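Side-chain contacts in mandelate racemase/muconate lactonizing enzyme (Roseovarius nubinhibens, PDB 2QDD), which is of unknown function but belongs to the mandelate racemase/muconate lactonizing enzymes of the enolase superfamily, binds magnesium and probably acts on a carboxylate substrate, as relatives do: residues A[201-206]-A[226-231]; A[110-115]-A[272-277]. All coordinates share one frame; numbering follows the deposited sequence.

In the fold
Both contacts are buried, yet they sit on opposite sides of the chain's centre, with their own centres about 34 Å apart and no element in common. Contact 1 stays inside the barrel domain, joining the starts of two successive outer helices, 203-210 and 226-233, beside an interface with a second subunit. Contact 2 is the interdomain one: helix 101-119, in the N-terminal domain, meets the start of barrel helix 274-287. Along the chain, contact 1 is nested within the loop that contact 2 closes. Their chemistry differs accordingly: apolar packing plus a water bridge from the loop before one barrel helix to the next helix, against a direct indole hydrogen bond and a CH-pi contact between domains.

Contact 1 (A[201-206]-A[226-231]); sequences WTPAIA and LDQCAH
Gln228 turns its CG anti to its own carbonyl carbon (chi1 -78°) and then runs extended, which carries the chain obliquely across the ring of Pro203; His231, with CG anti to the backbone N (chi1 -177°), reaches the same proline from one helical turn on. These are the first turns of two successive outer helices of the enolase-superfamily barrel, 203-210 and 226-233. Pro203, in the first turn of its helix, meets Gln228 with CG 3.8 Å from the Gln228 CG, while Pro203 CD lies 3.7 Å from Gln228 OE1. Pro203 CB comes obliquely to the His231 ring, 4.2 Å from His231 CD2. The nitrogen next to CD2, His231 NE2, is hydrogen-bonded to Glu262 of the second subunit, whose Gly288 and Val287 also pack on Pro203 and Gln228. Were Gln228 shortened to an alanine, a gap would probably open beside the proline ring and the bridging water would lose one of its acceptors. That water ties the amide to the loop ahead of helix 203-210, donating to Gln228 OE1 at 2.9 Å and to the backbone O of Trp201 at 2.7 Å.

Contact 2 (A[110-115]-A[272-277]); sequences ACWDIL and GGLTRA
Trp112 and Leu274 mark the closest backbone approach, their CA atoms 7.8 Å apart, where the middle of helix 101-119 faces the first turn of helix 274-287. The second segment enters that turn through Gly272 and Gly273, both with positive phi (104° at Gly272); there a side chain would be jammed against the preceding carbonyl oxygen. Gly273 is the N-cap residue, and its O accepts the bond from Ala277 N. Into this corner Trp112 sends its indole. Leu274 lies over one face, its CB 3.8 Å from the centroid of the five-membered ring in a CH-pi contact, and its CD2 reaches back to 4.1 Å from Trp112 CG. Thr275 comes to the ring's edge, with OG1 anti to its carbonyl carbon (chi1 -60°), which presents the hydroxyl to the indole: Trp112 NE1 donates to Thr275 OG1 at 2.9 Å, with an N-H...O angle of 151° and the oxygen tilted from the indole plane. Leu86 and Leu126 add further packing to the tryptophan. Thr275 OG1 is also hydrogen-bonded to Asp108 OD1, while Asp108 OD2 accepts from Leu274 N. The contact joins the N-terminal domain to the barrel with a hydrogen bond and apolar packing: the buried indole N-H is satisfied, and because Thr275 OG1 accepts from it, the hydroxyl proton is probably left for the Asp108 carboxylate, one threonine thus linking tryptophan and aspartate of helix 101-119.

Contact 1 (A[201-206]-A[226-231])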
ATOM      1  N   TRP A 201      25.340  -9.323   9.385  1.00 37.67           N
ATOM      2  CA  TRP A 201      24.257  -9.068  10.328  1.00 31.84           C
ATOM      3  C   TRP A 201      22.950  -9.756   9.938  1.00 35.93           C
ATOM      4  O   TRP A 201      22.674  -9.981   8.755  1.00 37.74           O
ATOM      5  CB  TRP A 201      24.041  -7.565  10.500  1.00 32.22           C
ATOM      6  CG  TRP A 201      25.145  -6.870  11.233  1.00 29.31           C
ATOM      7  CD1 TRP A 201      26.090  -7.445  12.042  1.00 32.90           C
ATOM      8  CD2 TRP A 201      25.419  -5.461  11.237  1.00 31.91           C
ATOM      9  NE1 TRP A 201      26.933  -6.479  12.545  1.00 39.40           N
ATOM     10  CE2 TRP A 201      26.547  -5.255  12.064  1.00 29.14           C
ATOM     11  CE3 TRP A 201      24.830  -4.353  10.610  1.00 35.73           C
ATOM     12  CZ2 TRP A 201      27.089  -3.989  12.287  1.00 29.78           C
ATOM     13  CZ3 TRP A 201      25.364  -3.094  10.840  1.00 33.08           C
ATOM     14  CH2 TRP A 201      26.487  -2.923  11.664  1.00 30.58           C
ATOM     15  N   THR A 202      22.159 -10.113  10.945  1.00 36.67           N
ATOM     16  CA  THR A 202      20.714 -10.300  10.775  1.00 32.93           C
ATOM     17  C   THR A 202      20.046  -8.939  11.016  1.00 28.70           C
ATOM     18  O   THR A 202      20.690  -8.043  11.582  1.00 24.96           O
ATOM     19  CB  THR A 202      20.170 -11.353  11.768  1.00 37.00           C
ATOM     20  OG1 THR A 202      20.677 -11.085  13.083  1.00 37.23           O
ATOM     21  CG2 THR A 202      20.548 -12.772  11.322  1.00 31.14           C
ATOM     22  N   PRO A 203      18.782  -8.756  10.562  1.00 28.01           N
ATOM     23  CA  PRO A 203      18.074  -7.494  10.840  1.00 27.81           C
ATOM     24  C   PRO A 203      18.092  -7.038  12.299  1.00 26.58           C
ATOM     25  O   PRO A 203      18.247  -5.847  12.554  1.00 27.15           O
ATOM     26  CB  PRO A 203      16.642  -7.790  10.386  1.00 28.88           C
ATOM     27  CG  PRO A 203      16.803  -8.780   9.306  1.00 23.65           C
ATOM     28  CD  PRO A 203      17.952  -9.658   9.737  1.00 25.43           C
ATOM     29  N   ALA A 204      17.971  -7.983  13.232  1.00 27.19           N
ATOM     30  CA  ALA A 204      17.985  -7.705  14.671  1.00 26.97           C
ATOM     31  C   ALA A 204      19.268  -7.041  15.160  1.00 25.20           C
ATOM     32  O   ALA A 204      19.223  -6.068  15.918  1.00 31.89           O
ATOM     33  CB  ALA A 204      17.758  -8.986  15.433  1.00 25.32           C
ATOM     34  N   ILE A 205      20.408  -7.577  14.734  1.00 27.00           N
ATOM     35  CA  ILE A 205      21.713  -7.042  15.123  1.00 28.70           C
ATOM     36  C   ILE A 205      21.932  -5.676  14.479  1.00 26.62           C
ATOM     37  O   ILE A 205      22.353  -4.743  15.153  1.00 26.24           O
ATOM     38  CB  ILE A 205      22.876  -8.028  14.790  1.00 32.46           C
ATOM     39  CG1 ILE A 205      22.747  -9.307  15.623  1.00 39.53           C
ATOM     40  CG2 ILE A 205      24.234  -7.393  15.078  1.00 31.90           C
ATOM     41  CD1 ILE A 205      23.413 -10.533  14.997  1.00 48.49           C
ATOM     42  N   ALA A 206      21.608  -5.559  13.190  1.00 23.61           N
ATOM     43  CA  ALA A 206      21.675  -4.276  12.472  1.00 22.71           C
ATOM     44  C   ALA A 206      20.888  -3.156  13.153  1.00 24.88           C
ATOM     45  O   ALA A 206      21.424  -2.071  13.380  1.00 21.22           O
ATOM     46  CB  ALA A 206      21.216  -4.444  11.040  1.00 22.17           C
ATOM     47  N   LEU A 226      17.772  -8.341  -0.043  1.00 32.65           N
ATOM     48  CA  LEU A 226      17.121  -7.047  -0.222  1.00 35.71           C
ATOM     49  C   LEU A 226      15.976  -6.791   0.761  1.00 32.80           C
ATOM     50  O   LEU A 226      15.907  -5.711   1.352  1.00 37.52           O
ATOM     51  CB  LEU A 226      16.640  -6.895  -1.672  1.00 36.17           C
ATOM     52  CG  LEU A 226      15.759  -5.702  -2.049  1.00 35.13           C
ATOM     53  CD1 LEU A 226      16.518  -4.424  -1.853  1.00 32.25           C
ATOM     54  CD2 LEU A 226      15.298  -5.819  -3.487  1.00 38.23           C
ATOM     55  N   ASP A 227      15.099  -7.784   0.924  1.00 33.97           N
ATOM     56  CA  ASP A 227      14.010  -7.772   1.919  1.00 34.14           C
ATOM     57  C   ASP A 227      14.466  -7.420   3.333  1.00 28.60           C
ATOM     58  O   ASP A 227      13.855  -6.589   4.008  1.00 28.56           O
ATOM     59  CB  ASP A 227      13.319  -9.139   1.961  1.00 40.06           C
ATOM     60  CG  ASP A 227      11.943  -9.119   1.329  1.00 59.71           C
ATOM     61  OD1 ASP A 227      11.758  -9.807   0.303  1.00 71.56           O
ATOM     62  OD2 ASP A 227      11.045  -8.423   1.859  1.00 70.41           O
ATOM     63  N   GLN A 228      15.539  -8.068   3.770  1.00 28.04           N
ATOM     64  CA  GLN A 228      16.102  -7.838   5.088  1.00 26.05           C
ATOM     65  C   GLN A 228      16.723  -6.447   5.185  1.00 29.17           C
ATOM     66  O   GLN A 228      16.587  -5.774   6.206  1.00 36.95           O
ATOM     67  CB  GLN A 228      17.147  -8.905   5.396  1.00 24.27           C
ATOM     68  CG  GLN A 228      16.580 -10.244   5.817  1.00 25.28           C
ATOM     69  CD  GLN A 228      17.649 -11.316   5.913  1.00 31.21           C
ATOM     70  OE1 GLN A 228      18.745 -11.074   6.419  1.00 38.13           O
ATOM     71  NE2 GLN A 228      17.335 -12.508   5.422  1.00 31.70           N
ATOM     72  N   CYS A 229      17.397  -6.023   4.116  1.00 30.26           N
ATOM     73  CA  CYS A 229      18.045  -4.713   4.063  1.00 30.70           C
ATOM     74  C   CYS A 229      17.054  -3.544   4.078  1.00 28.40           C
ATOM     75  O   CYS A 229      17.295  -2.528   4.736  1.00 28.11           O
ATOM     76  CB  CYS A 229      18.973  -4.626   2.849  1.00 31.79           C
ATOM     77  SG  CYS A 229      20.544  -5.515   3.060  1.00 42.49           S
ATOM     78  N   ALA A 230      15.942  -3.709   3.363  1.00 25.16           N
ATOM     79  CA  ALA A 230      14.860  -2.728   3.325  1.00 25.27           C
ATOM     80  C   ALA A 230      14.141  -2.604   4.671  1.00 29.12           C
ATOM     81  O   ALA A 230      13.671  -1.521   5.038  1.00 30.10           O
ATOM     82  CB  ALA A 230      13.866  -3.097   2.225  1.00 25.23           C
ATOM     83  N   HIS A 231      14.058  -3.725   5.385  1.00 28.70           N
ATOM     84  CA  HIS A 231      13.536  -3.773   6.748  1.00 29.53           C
ATOM     85  C   HIS A 231      14.364  -2.909   7.693  1.00 26.61           C
ATOM     86  O   HIS A 231      13.809  -2.068   8.396  1.00 32.08           O
ATOM     87  CB  HIS A 231      13.473  -5.225   7.251  1.00 24.38           C
ATOM     88  CG  HIS A 231      12.877  -5.373   8.617  1.00 34.23           C
ATOM     89  ND1 HIS A 231      11.562  -5.735   8.817  1.00 38.34           N
ATOM     90  CD2 HIS A 231      13.415  -5.215   9.850  1.00 30.17           C
ATOM     91  CE1 HIS A 231      11.315  -5.789  10.113  1.00 41.64           C
ATOM     92  NE2 HIS A 231      12.422  -5.475  10.761  1.00 33.81           N
TER
HETATM   93  O   HOH W   1      21.468 -11.683   7.057  1.00 46.14           O

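Contact 2 (A[110-115]-A[272-277])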
ATOM      1  N   ALA A 110      35.273  -7.782 -23.780  1.00 29.17           N
ATOM      2  CA  ALA A 110      36.120  -7.955 -24.955  1.00 30.56           C
ATOM      3  C   ALA A 110      35.478  -7.438 -26.237  1.00 27.28           C
ATOM      4  O   ALA A 110      36.179  -6.974 -27.138  1.00 29.05           O
ATOM      5  CB  ALA A 110      36.513  -9.405 -25.104  1.00 29.77           C
ATOM      6  N   CYS A 111      34.151  -7.514 -26.316  1.00 29.10           N
ATOM      7  CA  CYS A 111      33.407  -6.915 -27.427  1.00 23.29           C
ATOM      8  C   CYS A 111      33.392  -5.388 -27.388  1.00 28.84           C
ATOM      9  O   CYS A 111      33.408  -4.743 -28.442  1.00 27.67           O
ATOM     10  CB  CYS A 111      31.981  -7.447 -27.466  1.00 28.67           C
ATOM     11  SG  CYS A 111      31.826  -9.169 -27.979  1.00 41.01           S
ATOM     12  N   TRP A 112      33.341  -4.819 -26.179  1.00 27.77           N
ATOM     13  CA  TRP A 112      33.474  -3.371 -25.975  1.00 31.41           C
ATOM     14  C   TRP A 112      34.852  -2.873 -26.424  1.00 31.57           C
ATOM     15  O   TRP A 112      34.950  -1.848 -27.101  1.00 28.73           O
ATOM     16  CB  TRP A 112      33.224  -2.987 -24.503  1.00 31.00           C
ATOM     17  CG  TRP A 112      31.773  -2.691 -24.179  1.00 36.26           C
ATOM     18  CD1 TRP A 112      30.858  -3.563 -23.672  1.00 30.36           C
ATOM     19  CD2 TRP A 112      31.085  -1.440 -24.337  1.00 34.08           C
ATOM     20  NE1 TRP A 112      29.643  -2.947 -23.513  1.00 38.32           N
ATOM     21  CE2 TRP A 112      29.752  -1.640 -23.907  1.00 35.34           C
ATOM     22  CE3 TRP A 112      31.461  -0.171 -24.805  1.00 36.73           C
ATOM     23  CZ2 TRP A 112      28.788  -0.622 -23.935  1.00 34.83           C
ATOM     24  CZ3 TRP A 112      30.502   0.848 -24.829  1.00 34.90           C
ATOM     25  CH2 TRP A 112      29.181   0.613 -24.396  1.00 35.37           C
ATOM     26  N   ASP A 113      35.894  -3.611 -26.033  1.00 34.67           N
ATOM     27  CA  ASP A 113      37.275  -3.413 -26.494  1.00 33.96           C
ATOM     28  C   ASP A 113      37.408  -3.347 -28.020  1.00 33.49           C
ATOM     29  O   ASP A 113      38.036  -2.426 -28.539  1.00 35.18           O
ATOM     30  CB  ASP A 113      38.169  -4.525 -25.933  1.00 34.74           C
ATOM     31  CG  ASP A 113      39.658  -4.175 -25.960  1.00 40.64           C
ATOM     32  OD1 ASP A 113      40.033  -3.020 -26.275  1.00 43.75           O
ATOM     33  OD2 ASP A 113      40.463  -5.077 -25.649  1.00 34.18           O
ATOM     34  N   ILE A 114      36.796  -4.307 -28.718  1.00 34.55           N
ATOM     35  CA  ILE A 114      36.763  -4.344 -30.187  1.00 30.22           C
ATOM     36  C   ILE A 114      36.045  -3.122 -30.770  1.00 38.45           C
ATOM     37  O   ILE A 114      36.574  -2.459 -31.674  1.00 43.16           O
ATOM     38  CB  ILE A 114      36.134  -5.667 -30.719  1.00 28.92           C
ATOM     39  CG1 ILE A 114      37.061  -6.855 -30.440  1.00 32.15           C
ATOM     40  CG2 ILE A 114      35.829  -5.588 -32.222  1.00 27.02           C
ATOM     41  CD1 ILE A 114      36.354  -8.203 -30.437  1.00 25.67           C
ATOM     42  N   LEU A 115      34.859  -2.822 -30.240  1.00 37.45           N
ATOM     43  CA  LEU A 115      34.078  -1.653 -30.657  1.00 32.76           C
ATOM     44  C   LEU A 115      34.828  -0.326 -30.481  1.00 34.66           C
ATOM     45  O   LEU A 115      34.768   0.544 -31.350  1.00 36.53           O
ATOM     46  CB  LEU A 115      32.733  -1.594 -29.926  1.00 31.48           C
ATOM     47  CG  LEU A 115      31.866  -0.391 -30.329  1.00 34.01           C
ATOM     48  CD1 LEU A 115      31.253  -0.572 -31.712  1.00 28.66           C
ATOM     49  CD2 LEU A 115      30.820  -0.048 -29.296  1.00 30.31           C
ATOM     50  N   GLY A 272      26.884  -8.830 -15.215  1.00 26.08           N
ATOM     51  CA  GLY A 272      26.992  -9.468 -16.525  1.00 20.77           C
ATOM     52  C   GLY A 272      27.622  -8.637 -17.616  1.00 27.60           C
ATOM     53  O   GLY A 272      27.346  -8.843 -18.800  1.00 25.61           O
ATOM     54  N   GLY A 273      28.485  -7.706 -17.226  1.00 27.82           N
ATOM     55  CA  GLY A 273      29.272  -6.960 -18.198  1.00 29.85           C
ATOM     56  C   GLY A 273      29.038  -5.468 -18.158  1.00 32.31           C
ATOM     57  O   GLY A 273      28.386  -4.955 -17.251  1.00 31.40           O
ATOM     58  N   LEU A 274      29.577  -4.784 -19.159  1.00 28.32           N
ATOM     59  CA  LEU A 274      29.593  -3.336 -19.220  1.00 27.37           C
ATOM     60  C   LEU A 274      28.274  -2.810 -19.774  1.00 26.38           C
ATOM     61  O   LEU A 274      27.811  -1.744 -19.368  1.00 28.74           O
ATOM     62  CB  LEU A 274      30.743  -2.890 -20.124  1.00 29.87           C
ATOM     63  CG  LEU A 274      31.869  -1.970 -19.653  1.00 43.96           C
ATOM     64  CD1 LEU A 274      32.080  -1.971 -18.136  1.00 42.08           C
ATOM     65  CD2 LEU A 274      33.151  -2.370 -20.379  1.00 38.50           C
ATOM     66  N   THR A 275      27.695  -3.552 -20.719  1.00 29.78           N
ATOM     67  CA  THR A 275      26.385  -3.234 -21.300  1.00 26.39           C
ATOM     68  C   THR A 275      25.286  -3.223 -20.230  1.00 26.60           C
ATOM     69  O   THR A 275      24.499  -2.276 -20.155  1.00 25.52           O
ATOM     70  CB  THR A 275      26.025  -4.235 -22.428  1.00 29.83           C
ATOM     71  OG1 THR A 275      27.018  -4.167 -23.461  1.00 29.53           O
ATOM     72  CG2 THR A 275      24.649  -3.935 -23.025  1.00 18.15           C
ATOM     73  N   ARG A 276      25.255  -4.269 -19.401  1.00 24.77           N
ATOM     74  CA  ARG A 276      24.302  -4.358 -18.298  1.00 24.30           C
ATOM     75  C   ARG A 276      24.611  -3.336 -17.199  1.00 24.12           C
ATOM     76  O   ARG A 276      23.698  -2.721 -16.653  1.00 22.76           O
ATOM     77  CB  ARG A 276      24.255  -5.783 -17.732  1.00 23.49           C
ATOM     78  CG  ARG A 276      23.750  -6.860 -18.717  1.00 28.27           C
ATOM     79  CD  ARG A 276      22.233  -6.882 -18.843  1.00 28.01           C
ATOM     80  NE  ARG A 276      21.773  -7.822 -19.866  1.00 41.34           N
ATOM     81  CZ  ARG A 276      21.504  -7.501 -21.132  1.00 41.62           C
ATOM     82  NH1 ARG A 276      21.086  -8.436 -21.977  1.00 42.08           N
ATOM     83  NH2 ARG A 276      21.649  -6.255 -21.564  1.00 39.27           N
ATOM     84  N   ALA A 277      25.894  -3.143 -16.904  1.00 22.72           N
ATOM     85  CA  ALA A 277      26.334  -2.189 -15.872  1.00 24.33           C
ATOM     86  C   ALA A 277      26.034  -0.728 -16.208  1.00 21.77           C
ATOM     87  O   ALA A 277      25.671   0.040 -15.322  1.00 22.83           O
ATOM     88  CB  ALA A 277      27.802  -2.374 -15.560  1.00 17.91           C
TER